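Local coordinates for protein BAG family molecular chaperone regulator 3 (Arabidopsis thaliana, PDB 4HWF) that probably acts as a co-chaperone in programmed cell death and stress responses, its BAG domain binding the ATPase domain of Hsp70/Hsc70 chaperones, at residues K5-I10 / D54-D59; S22-V27 / G32-K37; N48-L53 / K67-R72. All coordinates share one frame; numbering follows the deposited sequence.

Interaction 1. Residues K5-I10 / D54-D59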
ATOM      1  N   LYS A   5      18.243   9.206   1.107  1.00 36.58           N
ATOM      2  CA  LYS A   5      18.081   8.624   2.437  1.00 39.51           C
ATOM      3  C   LYS A   5      16.611   8.536   2.839  1.00 37.80           C
ATOM      4  O   LYS A   5      16.207   7.601   3.519  1.00 36.83           O
ATOM      5  CB  LYS A   5      18.880   9.414   3.477  1.00 46.28           C
ATOM      6  CG  LYS A   5      20.354   9.027   3.522  1.00 52.32           C
ATOM      7  CD  LYS A   5      21.280  10.237   3.404  1.00 56.55           C
ATOM      8  CE  LYS A   5      21.474  10.940   4.744  1.00 59.52           C
ATOM      9  NZ  LYS A   5      22.419  12.097   4.642  1.00 62.78           N
ATOM     10  N   SER A   6      15.811   9.509   2.417  1.00 32.48           N
ATOM     11  CA  SER A   6      14.381   9.447   2.696  1.00 33.24           C
ATOM     12  C   SER A   6      13.767   8.235   2.025  1.00 29.20           C
ATOM     13  O   SER A   6      12.996   7.517   2.643  1.00 27.72           O
ATOM     14  CB  SER A   6      13.665  10.717   2.247  1.00 33.81           C
ATOM     15  OG  SER A   6      14.065  11.819   3.032  1.00 38.60           O
ATOM     16  N   ILE A   7      14.116   7.994   0.763  1.00 27.95           N
ATOM     17  CA  ILE A   7      13.582   6.825   0.071  1.00 28.27           C
ATOM     18  C   ILE A   7      14.012   5.525   0.753  1.00 28.55           C
ATOM     19  O   ILE A   7      13.210   4.602   0.903  1.00 28.01           O
ATOM     20  CB  ILE A   7      13.953   6.804  -1.424  1.00 30.46           C
ATOM     21  CG1 ILE A   7      13.285   7.979  -2.149  1.00 28.32           C
ATOM     22  CG2 ILE A   7      13.530   5.482  -2.063  1.00 27.92           C
ATOM     23  CD1 ILE A   7      13.691   8.117  -3.605  1.00 29.26           C
ATOM     24  N   SER A   8      15.271   5.461   1.172  1.00 29.46           N
ATOM     25  CA  SER A   8      15.765   4.322   1.947  1.00 32.68           C
ATOM     26  C   SER A   8      14.933   4.045   3.189  1.00 29.32           C
ATOM     27  O   SER A   8      14.575   2.903   3.457  1.00 29.60           O
ATOM     28  CB  SER A   8      17.212   4.552   2.382  1.00 34.46           C
ATOM     29  OG  SER A   8      18.104   4.249   1.334  1.00 42.45           O
ATOM     30  N   ASP A   9      14.658   5.092   3.961  1.00 33.77           N
ATOM     31  CA  ASP A   9      13.896   4.946   5.198  1.00 35.05           C
ATOM     32  C   ASP A   9      12.488   4.440   4.910  1.00 33.38           C
ATOM     33  O   ASP A   9      11.939   3.636   5.653  1.00 33.30           O
ATOM     34  CB  ASP A   9      13.834   6.276   5.950  1.00 36.92           C
ATOM     35  CG  ASP A   9      15.214   6.793   6.341  1.00 45.40           C
ATOM     36  OD1 ASP A   9      16.174   5.987   6.360  1.00 48.54           O
ATOM     37  OD2 ASP A   9      15.339   8.009   6.637  1.00 47.46           O
ATOM     38  N   ILE A  10      11.904   4.920   3.819  1.00 28.39           N
ATOM     39  CA  ILE A  10      10.580   4.471   3.429  1.00 26.02           C
ATOM     40  C   ILE A  10      10.621   2.987   3.087  1.00 27.61           C
ATOM     41  O   ILE A  10       9.751   2.216   3.493  1.00 24.86           O
ATOM     42  CB  ILE A  10      10.043   5.300   2.240  1.00 25.81           C
ATOM     43  CG1 ILE A  10       9.709   6.722   2.708  1.00 27.67           C
ATOM     44  CG2 ILE A  10       8.824   4.647   1.641  1.00 22.71           C
ATOM     45  CD1 ILE A  10       9.516   7.713   1.565  1.00 26.27           C
ATOM     46  N   ASP A  54       5.691   9.457  -2.881  1.00 21.93           N
ATOM     47  CA  ASP A  54       5.199  10.255  -4.000  1.00 22.56           C
ATOM     48  C   ASP A  54       5.610  11.718  -3.905  1.00 23.75           C
ATOM     49  O   ASP A  54       5.972  12.329  -4.913  1.00 22.47           O
ATOM     50  CB  ASP A  54       3.682  10.133  -4.140  1.00 23.38           C
ATOM     51  CG  ASP A  54       3.260   8.803  -4.754  1.00 29.39           C
ATOM     52  OD1 ASP A  54       4.156   8.076  -5.255  1.00 31.32           O
ATOM     53  OD2 ASP A  54       2.044   8.491  -4.732  1.00 25.62           O
ATOM     54  N   ALA A  55       5.563  12.273  -2.697  1.00 20.04           N
ATOM     55  CA  ALA A  55       5.964  13.666  -2.488  1.00 20.44           C
ATOM     56  C   ALA A  55       7.451  13.857  -2.854  1.00 23.37           C
ATOM     57  O   ALA A  55       7.857  14.899  -3.391  1.00 20.06           O
ATOM     58  CB  ALA A  55       5.701  14.079  -1.032  1.00 19.48           C
ATOM     59  N   ILE A  56       8.261  12.846  -2.562  1.00 21.53           N
ATOM     60  CA  ILE A  56       9.675  12.879  -2.939  1.00 23.69           C
ATOM     61  C   ILE A  56       9.852  12.750  -4.459  1.00 20.88           C
ATOM     62  O   ILE A  56      10.545  13.549  -5.095  1.00 25.07           O
ATOM     63  CB  ILE A  56      10.482  11.765  -2.196  1.00 24.08           C
ATOM     64  CG1 ILE A  56      10.630  12.114  -0.710  1.00 23.39           C
ATOM     65  CG2 ILE A  56      11.847  11.558  -2.841  1.00 26.62           C
ATOM     66  CD1 ILE A  56      10.912  10.905   0.173  1.00 27.30           C
ATOM     67  N   ILE A  57       9.209  11.758  -5.040  1.00 21.00           N
ATOM     68  CA  ILE A  57       9.300  11.532  -6.477  1.00 24.01           C
ATOM     69  C   ILE A  57       8.855  12.769  -7.272  1.00 26.23           C
ATOM     70  O   ILE A  57       9.541  13.199  -8.214  1.00 24.14           O
ATOM     71  CB  ILE A  57       8.466  10.314  -6.886  1.00 24.90           C
ATOM     72  CG1 ILE A  57       9.090   9.021  -6.327  1.00 23.42           C
ATOM     73  CG2 ILE A  57       8.309  10.233  -8.405  1.00 24.49           C
ATOM     74  CD1 ILE A  57       8.139   7.829  -6.403  1.00 24.84           C
ATOM     75  N   ALA A  58       7.720  13.348  -6.879  1.00 20.64           N
ATOM     76  CA  ALA A  58       7.157  14.493  -7.600  1.00 20.31           C
ATOM     77  C   ALA A  58       7.735  15.838  -7.163  1.00 20.95           C
ATOM     78  O   ALA A  58       7.353  16.885  -7.687  1.00 21.51           O
ATOM     79  CB  ALA A  58       5.636  14.493  -7.479  1.00 22.58           C
ATOM     80  N   ASP A  59       8.657  15.810  -6.209  1.00 23.24           N
ATOM     81  CA  ASP A  59       9.166  17.034  -5.597  1.00 28.38           C
ATOM     82  C   ASP A  59       7.992  17.953  -5.190  1.00 26.55           C
ATOM     83  O   ASP A  59       8.029  19.172  -5.398  1.00 26.56           O
ATOM     84  CB  ASP A  59      10.136  17.758  -6.541  1.00 27.56           C
ATOM     85  CG  ASP A  59      11.019  18.769  -5.822  1.00 34.47           C
ATOM     86  OD1 ASP A  59      11.280  18.601  -4.607  1.00 37.56           O
ATOM     87  OD2 ASP A  59      11.472  19.730  -6.483  1.00 40.55           O
TER

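Interaction 2. Residues S22-V27 / G32-K37. With SO4 (sulfate ion), chain C.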
ATOM      1  N   SER A  22       1.971  -9.919   6.711  1.00 27.49           N
ATOM      2  CA  SER A  22       2.190 -11.370   6.651  1.00 30.38           C
ATOM      3  C   SER A  22       1.747 -12.042   7.938  1.00 28.72           C
ATOM      4  O   SER A  22       1.095 -13.080   7.915  1.00 31.58           O
ATOM      5  CB  SER A  22       3.665 -11.699   6.426  1.00 31.98           C
ATOM      6  OG  SER A  22       4.080 -11.340   5.132  1.00 37.46           O
ATOM      7  N   ALA A  23       2.126 -11.443   9.064  1.00 27.63           N
ATOM      8  CA  ALA A  23       1.763 -11.971  10.377  1.00 27.37           C
ATOM      9  C   ALA A  23       0.258 -12.009  10.577  1.00 25.84           C
ATOM     10  O   ALA A  23      -0.281 -12.997  11.068  1.00 26.09           O
ATOM     11  CB  ALA A  23       2.438 -11.163  11.486  1.00 28.47           C
ATOM     12  N   PHE A  24      -0.431 -10.933  10.199  1.00 26.27           N
ATOM     13  CA  PHE A  24      -1.885 -10.930  10.241  1.00 26.86           C
ATOM     14  C   PHE A  24      -2.480 -11.989   9.307  1.00 27.12           C
ATOM     15  O   PHE A  24      -3.451 -12.633   9.657  1.00 26.81           O
ATOM     16  CB  PHE A  24      -2.473  -9.548   9.913  1.00 25.42           C
ATOM     17  CG  PHE A  24      -2.520  -8.605  11.088  1.00 25.41           C
ATOM     18  CD1 PHE A  24      -1.748  -7.452  11.100  1.00 24.82           C
ATOM     19  CD2 PHE A  24      -3.331  -8.874  12.181  1.00 24.89           C
ATOM     20  CE1 PHE A  24      -1.787  -6.580  12.182  1.00 24.72           C
ATOM     21  CE2 PHE A  24      -3.374  -8.008  13.265  1.00 28.42           C
ATOM     22  CZ  PHE A  24      -2.604  -6.857  13.264  1.00 22.92           C
ATOM     23  N   GLU A  25      -1.912 -12.157   8.120  1.00 29.01           N
ATOM     24  CA  GLU A  25      -2.391 -13.209   7.220  1.00 31.33           C
ATOM     25  C   GLU A  25      -2.252 -14.580   7.896  1.00 31.60           C
ATOM     26  O   GLU A  25      -3.119 -15.434   7.777  1.00 32.74           O
ATOM     27  CB  GLU A  25      -1.617 -13.196   5.894  1.00 33.64           C
ATOM     28  CG  GLU A  25      -1.924 -11.998   4.995  1.00 32.12           C
ATOM     29  CD  GLU A  25      -1.062 -11.961   3.739  1.00 34.90           C
ATOM     30  OE1 GLU A  25       0.166 -12.206   3.829  1.00 34.98           O
ATOM     31  OE2 GLU A  25      -1.619 -11.679   2.656  1.00 36.27           O
ATOM     32  N   THR A  26      -1.151 -14.780   8.608  1.00 29.07           N
ATOM     33  CA  THR A  26      -0.935 -16.040   9.320  1.00 30.08           C
ATOM     34  C   THR A  26      -1.993 -16.266  10.391  1.00 27.88           C
ATOM     35  O   THR A  26      -2.526 -17.361  10.501  1.00 30.68           O
ATOM     36  CB  THR A  26       0.457 -16.104   9.943  1.00 30.70           C
ATOM     37  OG1 THR A  26       1.438 -16.012   8.909  1.00 32.62           O
ATOM     38  CG2 THR A  26       0.654 -17.423  10.698  1.00 37.39           C
ATOM     39  N   VAL A  27      -2.308 -15.229  11.172  1.00 29.69           N
ATOM     40  CA  VAL A  27      -3.362 -15.318  12.184  1.00 26.42           C
ATOM     41  C   VAL A  27      -4.660 -15.806  11.557  1.00 31.11           C
ATOM     42  O   VAL A  27      -5.328 -16.693  12.089  1.00 34.69           O
ATOM     43  CB  VAL A  27      -3.637 -13.948  12.874  1.00 26.88           C
ATOM     44  CG1 VAL A  27      -4.860 -14.036  13.772  1.00 25.44           C
ATOM     45  CG2 VAL A  27      -2.416 -13.471  13.660  1.00 26.45           C
ATOM     46  N   GLY A  32      -7.689 -17.672  13.292  1.00 32.34           N
ATOM     47  CA  GLY A  32      -7.848 -16.613  14.275  1.00 31.06           C
ATOM     48  C   GLY A  32      -8.741 -15.461  13.846  1.00 35.43           C
ATOM     49  O   GLY A  32      -8.985 -15.258  12.658  1.00 34.41           O
ATOM     50  N   LYS A  33      -9.220 -14.701  14.829  1.00 35.13           N
ATOM     51  CA  LYS A  33     -10.056 -13.532  14.588  1.00 35.97           C
ATOM     52  C   LYS A  33      -9.315 -12.247  14.951  1.00 36.05           C
ATOM     53  O   LYS A  33      -8.754 -12.128  16.045  1.00 30.51           O
ATOM     54  CB  LYS A  33     -11.342 -13.616  15.413  1.00 39.08           C
ATOM     55  CG  LYS A  33     -12.296 -14.705  14.948  1.00 51.36           C
ATOM     56  CD  LYS A  33     -12.571 -14.586  13.444  1.00 51.78           C
ATOM     57  CE  LYS A  33     -13.399 -15.761  12.925  1.00 56.47           C
ATOM     58  NZ  LYS A  33     -13.710 -15.614  11.473  1.00 60.65           N
ATOM     59  N   VAL A  34      -9.312 -11.295  14.024  1.00 35.62           N
ATOM     60  CA  VAL A  34      -8.706  -9.993  14.267  1.00 36.93           C
ATOM     61  C   VAL A  34      -9.761  -8.911  14.073  1.00 36.22           C
ATOM     62  O   VAL A  34     -10.741  -9.113  13.356  1.00 35.62           O
ATOM     63  CB  VAL A  34      -7.497  -9.738  13.340  1.00 36.59           C
ATOM     64  CG1 VAL A  34      -6.666 -11.020  13.177  1.00 36.22           C
ATOM     65  CG2 VAL A  34      -7.949  -9.237  11.999  1.00 37.30           C
ATOM     66  N   GLU A  35      -9.582  -7.778  14.742  1.00 32.32           N
ATOM     67  CA  GLU A  35     -10.503  -6.657  14.583  1.00 33.45           C
ATOM     68  C   GLU A  35     -10.218  -5.902  13.284  1.00 31.66           C
ATOM     69  O   GLU A  35      -9.070  -5.672  12.925  1.00 28.37           O
ATOM     70  CB  GLU A  35     -10.402  -5.711  15.776  1.00 33.08           C
ATOM     71  CG  GLU A  35     -10.894  -6.314  17.063  1.00 37.05           C
ATOM     72  CD  GLU A  35     -12.356  -6.707  16.979  1.00 43.71           C
ATOM     73  OE1 GLU A  35     -12.663  -7.916  17.096  1.00 48.15           O
ATOM     74  OE2 GLU A  35     -13.200  -5.808  16.778  1.00 48.45           O
ATOM     75  N   GLU A  36     -11.268  -5.515  12.583  1.00 34.23           N
ATOM     76  CA  GLU A  36     -11.113  -4.799  11.327  1.00 32.18           C
ATOM     77  C   GLU A  36     -10.291  -3.523  11.498  1.00 28.38           C
ATOM     78  O   GLU A  36      -9.519  -3.150  10.620  1.00 27.69           O
ATOM     79  CB  GLU A  36     -12.487  -4.472  10.754  1.00 33.71           C
ATOM     80  CG  GLU A  36     -12.447  -3.877   9.376  1.00 35.53           C
ATOM     81  CD  GLU A  36     -13.825  -3.783   8.759  1.00 44.42           C
ATOM     82  OE1 GLU A  36     -14.450  -4.845   8.530  1.00 46.40           O
ATOM     83  OE2 GLU A  36     -14.282  -2.646   8.510  1.00 48.03           O
ATOM     84  N   LYS A  37     -10.431  -2.859  12.639  1.00 26.08           N
ATOM     85  CA  LYS A  37      -9.704  -1.614  12.844  1.00 29.29           C
ATOM     86  C   LYS A  37      -8.187  -1.792  12.892  1.00 27.77           C
ATOM     87  O   LYS A  37      -7.458  -0.878  12.544  1.00 25.11           O
ATOM     88  CB  LYS A  37     -10.219  -0.843  14.063  1.00 32.40           C
ATOM     89  CG  LYS A  37      -9.780  -1.381  15.395  1.00 37.97           C
ATOM     90  CD  LYS A  37     -10.147  -0.393  16.508  1.00 44.52           C
ATOM     91  CE  LYS A  37     -11.645  -0.076  16.519  1.00 50.26           C
ATOM     92  NZ  LYS A  37     -11.994   1.025  17.481  1.00 56.55           N
TER
HETATM   93  S   SO4 C 301       0.885 -19.180   7.015  1.00132.02           S
HETATM   94  O1  SO4 C 301       0.405 -17.793   7.018  1.00116.35           O
HETATM   95  O2  SO4 C 301       1.347 -19.510   5.659  1.00128.92           O
HETATM   96  O3  SO4 C 301       1.997 -19.323   7.961  1.00122.79           O
HETATM   97  O4  SO4 C 301      -0.198 -20.089   7.417  1.00120.12           O

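Interaction 3. Residues N48-L53 / K67-R72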
ATOM      1  N   ASN A  48       0.332   6.277   4.283  1.00 20.08           N
ATOM      2  CA  ASN A  48       1.211   7.359   4.696  1.00 19.26           C
ATOM      3  C   ASN A  48       2.607   7.250   4.094  1.00 21.19           C
ATOM      4  O   ASN A  48       3.201   8.252   3.722  1.00 18.94           O
ATOM      5  CB  ASN A  48       1.303   7.463   6.224  1.00 21.37           C
ATOM      6  CG  ASN A  48       0.014   8.015   6.862  1.00 27.19           C
ATOM      7  OD1 ASN A  48      -0.184   7.904   8.069  1.00 30.94           O
ATOM      8  ND2 ASN A  48      -0.864   8.574   6.047  1.00 23.04           N
ATOM      9  N   GLN A  49       3.136   6.033   4.008  1.00 20.50           N
ATOM     10  CA  GLN A  49       4.448   5.826   3.402  1.00 21.99           C
ATOM     11  C   GLN A  49       4.383   6.095   1.898  1.00 19.96           C
ATOM     12  O   GLN A  49       5.303   6.665   1.327  1.00 19.67           O
ATOM     13  CB  GLN A  49       4.938   4.388   3.660  1.00 22.31           C
ATOM     14  CG  GLN A  49       5.211   4.097   5.130  1.00 22.30           C
ATOM     15  CD  GLN A  49       6.170   5.092   5.729  1.00 24.82           C
ATOM     16  OE1 GLN A  49       7.218   5.365   5.161  1.00 25.82           O
ATOM     17  NE2 GLN A  49       5.802   5.667   6.874  1.00 26.22           N
ATOM     18  N   LEU A  50       3.292   5.677   1.274  1.00 19.39           N
ATOM     19  CA  LEU A  50       3.102   5.868  -0.163  1.00 22.41           C
ATOM     20  C   LEU A  50       3.066   7.350  -0.501  1.00 19.95           C
ATOM     21  O   LEU A  50       3.675   7.797  -1.470  1.00 18.58           O
ATOM     22  CB  LEU A  50       1.802   5.211  -0.616  1.00 21.60           C
ATOM     23  CG  LEU A  50       1.513   5.294  -2.119  1.00 25.23           C
ATOM     24  CD1 LEU A  50       2.597   4.576  -2.937  1.00 25.28           C
ATOM     25  CD2 LEU A  50       0.144   4.713  -2.428  1.00 26.10           C
ATOM     26  N   LEU A  51       2.360   8.121   0.318  1.00 21.85           N
ATOM     27  CA  LEU A  51       2.277   9.562   0.102  1.00 20.88           C
ATOM     28  C   LEU A  51       3.625  10.237   0.296  1.00 20.07           C
ATOM     29  O   LEU A  51       3.987  11.121  -0.480  1.00 20.53           O
ATOM     30  CB  LEU A  51       1.212  10.176   1.019  1.00 22.16           C
ATOM     31  CG  LEU A  51       0.483  11.453   0.612  1.00 28.16           C
ATOM     32  CD1 LEU A  51      -0.164  11.369  -0.770  1.00 23.53           C
ATOM     33  CD2 LEU A  51      -0.571  11.772   1.688  1.00 30.80           C
ATOM     34  N   ARG A  52       4.376   9.849   1.327  1.00 22.11           N
ATOM     35  CA  ARG A  52       5.717  10.406   1.510  1.00 25.30           C
ATOM     36  C   ARG A  52       6.606  10.124   0.302  1.00 23.76           C
ATOM     37  O   ARG A  52       7.392  10.971  -0.112  1.00 23.32           O
ATOM     38  CB  ARG A  52       6.411   9.843   2.752  1.00 27.06           C
ATOM     39  CG  ARG A  52       5.863  10.328   4.053  1.00 36.43           C
ATOM     40  CD  ARG A  52       6.599   9.669   5.216  1.00 40.91           C
ATOM     41  NE  ARG A  52       8.018   9.435   4.922  1.00 44.29           N
ATOM     42  CZ  ARG A  52       9.005  10.273   5.234  1.00 51.09           C
ATOM     43  NH1 ARG A  52       8.738  11.427   5.843  1.00 53.96           N
ATOM     44  NH2 ARG A  52      10.267   9.957   4.940  1.00 52.05           N
ATOM     45  N   LEU A  53       6.490   8.921  -0.239  1.00 20.15           N
ATOM     46  CA  LEU A  53       7.326   8.507  -1.369  1.00 20.97           C
ATOM     47  C   LEU A  53       6.985   9.351  -2.599  1.00 21.30           C
ATOM     48  O   LEU A  53       7.869   9.895  -3.260  1.00 20.84           O
ATOM     49  CB  LEU A  53       7.098   7.022  -1.675  1.00 21.48           C
ATOM     50  CG  LEU A  53       7.936   6.435  -2.821  1.00 24.65           C
ATOM     51  CD1 LEU A  53       9.441   6.620  -2.555  1.00 24.93           C
ATOM     52  CD2 LEU A  53       7.592   4.972  -3.071  1.00 26.83           C
ATOM     53  N   LYS A  67      -1.625  12.071 -10.406  1.00 25.00           N
ATOM     54  CA  LYS A  67      -1.467  11.350 -11.668  1.00 28.59           C
ATOM     55  C   LYS A  67      -0.757   9.996 -11.486  1.00 27.92           C
ATOM     56  O   LYS A  67      -1.201   8.988 -12.017  1.00 26.28           O
ATOM     57  CB  LYS A  67      -0.704  12.227 -12.658  1.00 28.62           C
ATOM     58  CG  LYS A  67      -0.516  11.632 -14.042  1.00 38.14           C
ATOM     59  CD  LYS A  67       0.277  12.598 -14.925  1.00 42.97           C
ATOM     60  CE  LYS A  67       0.417  12.078 -16.353  1.00 49.28           C
ATOM     61  NZ  LYS A  67       1.198  13.032 -17.205  1.00 56.07           N
ATOM     62  N   MET A  68       0.352   9.988 -10.750  1.00 19.08           N
ATOM     63  CA  MET A  68       1.072   8.753 -10.443  1.00 21.11           C
ATOM     64  C   MET A  68       0.157   7.745  -9.735  1.00 20.17           C
ATOM     65  O   MET A  68       0.172   6.555 -10.052  1.00 21.81           O
ATOM     66  CB  MET A  68       2.325   9.043  -9.592  1.00 20.93           C
ATOM     67  CG  MET A  68       3.475   9.744 -10.343  1.00 21.77           C
ATOM     68  SD  MET A  68       4.645  10.662  -9.258  1.00 29.57           S
ATOM     69  CE  MET A  68       4.377   9.752  -7.835  1.00  4.80           C
ATOM     70  N   GLN A  69      -0.625   8.218  -8.766  1.00 24.59           N
ATOM     71  CA  GLN A  69      -1.532   7.341  -8.018  1.00 27.38           C
ATOM     72  C   GLN A  69      -2.644   6.753  -8.894  1.00 31.93           C
ATOM     73  O   GLN A  69      -2.939   5.561  -8.809  1.00 31.17           O
ATOM     74  CB  GLN A  69      -2.135   8.060  -6.811  1.00 24.32           C
ATOM     75  CG  GLN A  69      -3.196   7.271  -6.059  1.00 24.70           C
ATOM     76  CD  GLN A  69      -2.639   6.037  -5.340  1.00 29.01           C
ATOM     77  OE1 GLN A  69      -1.453   5.721  -5.443  1.00 30.20           O
ATOM     78  NE2 GLN A  69      -3.504   5.340  -4.613  1.00 31.29           N
ATOM     79  N   VAL A  70      -3.269   7.581  -9.723  1.00 26.08           N
ATOM     80  CA  VAL A  70      -4.306   7.084 -10.635  1.00 27.98           C
ATOM     81  C   VAL A  70      -3.714   6.039 -11.584  1.00 29.58           C
ATOM     82  O   VAL A  70      -4.327   5.015 -11.842  1.00 35.40           O
ATOM     83  CB  VAL A  70      -4.968   8.223 -11.450  1.00 28.74           C
ATOM     84  CG1 VAL A  70      -5.858   7.654 -12.563  1.00 32.20           C
ATOM     85  CG2 VAL A  70      -5.770   9.128 -10.535  1.00 26.41           C
ATOM     86  N   GLN A  71      -2.499   6.289 -12.067  1.00 30.46           N
ATOM     87  CA  GLN A  71      -1.812   5.383 -12.989  1.00 31.04           C
ATOM     88  C   GLN A  71      -1.511   4.010 -12.373  1.00 38.79           C
ATOM     89  O   GLN A  71      -1.769   2.972 -12.992  1.00 38.03           O
ATOM     90  CB  GLN A  71      -0.504   6.023 -13.475  1.00 36.42           C
ATOM     91  CG  GLN A  71       0.131   5.373 -14.713  1.00 42.33           C
ATOM     92  CD  GLN A  71       0.785   4.020 -14.442  1.00 51.67           C
ATOM     93  OE1 GLN A  71       1.464   3.821 -13.422  1.00 47.83           O
ATOM     94  NE2 GLN A  71       0.583   3.076 -15.365  1.00 55.04           N
ATOM     95  N   ARG A  72      -0.959   3.997 -11.161  1.00 32.72           N
ATOM     96  CA  ARG A  72      -0.506   2.740 -10.569  1.00 33.91           C
ATOM     97  C   ARG A  72      -1.666   1.854 -10.130  1.00 33.47           C
ATOM     98  O   ARG A  72      -1.529   0.639 -10.046  1.00 37.21           O
ATOM     99  CB  ARG A  72       0.456   2.984  -9.405  1.00 31.08           C
ATOM    100  CG  ARG A  72      -0.199   3.508  -8.143  1.00 30.10           C
ATOM    101  CD  ARG A  72       0.823   3.622  -7.005  1.00 29.90           C
ATOM    102  NE  ARG A  72       1.990   4.441  -7.342  1.00 27.02           N
ATOM    103  CZ  ARG A  72       2.237   5.648  -6.830  1.00 27.25           C
ATOM    104  NH1 ARG A  72       1.393   6.188  -5.951  1.00 23.49           N
ATOM    105  NH2 ARG A  72       3.336   6.313  -7.186  1.00 27.55           N
TER

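Interaction 1. Residues K5-I10 / D54-D59
Ala58 N bonds to Asp54 O at 2.8 Å, the shortest backbone bond within the two segments, and ties the last turn of helix 36-57, from which Ile56 reaches Ser6, Ile7 and Ile10. Between the two segments the contact itself is apolar. With chi1 at -72° the CG1 branch of Ile56 lies beside its own backbone N, and the extended chain carries CD1 up against both Ser6 and Ile10, which stand one helical turn apart. There CD1 presses on Ser6 CB at 3.5 Å, tight for two carbons, and meets Ile10 CD1 tip to tip at 3.8 Å. The second branch, CG2, lies obliquely across Ile7, 3.9 Å from its CG1. A forked side chain suits this place because each branch serves a different neighbour, while the short side chain of Ser6 puts nothing bulky beyond CB in the way. An alanine in place of Ile56 would probably leave Ile7 and Ile10 without this partner on helix 36-57 and open a gap beside Ser6 CB. Just beyond, Asp59 takes a positive phi and closes the helix in a Schellman motif. Ile7 and Ile10 also rest on Leu53, continuing the hydrophobic seam between neighbouring helices that characterises the three-helix bundle of a BAG domain.

Interaction 2. Residues S22-V27 / G32-K37
Val27 and Val34 are brought together by their first torsions: in Val27, CG1 stands anti to the backbone N (chi1 172°), and in Val34 a chi1 of -40° sets CG1 anti to the carbonyl carbon. The two CG1 methyls therefore meet at 3.6 Å, the side chains crossing at a slant. The same methyl of Val34 also lies at the edge of the Phe24 ring, near its plane, 4.1 Å from CD2. It is thus a contact with the rim of the ring and not with its face. Phe24 also touches Ser38, Leu39 and Leu42, and Val34 itself touches Leu39, so the small apolar cluster runs on into helix 36-57. Valine suits both places because one short branch from each is enough to bridge helix and loop, and a longer chain is not needed.

The backbone adds a bond of its own, Gly32 N to Val27 O at 2.8 Å, somewhat bent at the hydrogen (146°). Glycine suits this place well, since a beta carbon on it would come within 2.7 Å of Val27 CG1, a clash. On another side of the helix Thr26 OG1 lies 2.8 Å from O1 of a sulfate ion, probably left from the crystallisation liquor, which is also bound by Asn29 ND2. Ser22 O is within reach of the same hydroxyl at 3.1 Å.

Taken together, the segments flank and close the turn of a helical hairpin, joining helix 3-29 to helix 36-57 of the three-helix BAG domain.

Interaction 3. Residues N48-L53 / K67-R72
Leu50 meets Arg72 and Gln69 where helices 36-57 and 62-86 of the three-helix bundle run side by side, and all of the close packing gathers round this one leucine. Its CG stands anti to the backbone N (chi1 -178°), which sends the forked end toward the other helix. CD1 lies over one face of the Arg72 guanidinium, 3.6 Å from NH1, the two side chains sliding past each other in opposite directions. The opposite face is backed by the arginine's own helix, with Met68 O 3.9 Å above the plane and over its centre, so the flat group is sandwiched between a methyl and a carbonyl. CD2, the other branch, touches Gln69 OE1 at 3.6 Å, with the two side chains roughly at right angles.

Away from Leu50 the contact is loose. Leu53 and Met68 make no close contact with the facing segment, Leu53 touching Ile7 and Ile10 instead and Met68 touching Asp54 and Ile57; Leu51, Val70 and Gln71 are exposed. An arginine suits this border: its flat face tolerates the leucine, while its charge pairs with Asp54 of helix 36-57 in a salt bridge through NH1. The same nitrogen is shared within its own helix, where NH1 donates to Gln69 OE1 at 2.9 Å, in the carbonyl plane of the amide but 17° out of the guanidinium plane.

How the interactions relate
Interactions 1 and 3 adjoin, their centres 11 Å apart, and meet on helix 36-57, which gives one flank to helix 3-29 and another to helix 62-86. The link combines a salt bridge with van der Waals packing: Asp54 OD2 of interaction 1 lies 2.7 Å from Arg72 NH1 of interaction 3, and Ile10 CD1 packs against Leu53 N at 3.7 Å. All three helices are thereby joined at one end of the bundle. Interaction 2 lies on the opposite side of the chain's centre, about 29 Å from interaction 1 and 25 Å from interaction 3, centre to centre. It turns the chain between the two helices that interaction 1 packs together, and the bound sulfate sits there, remote from the other contacts.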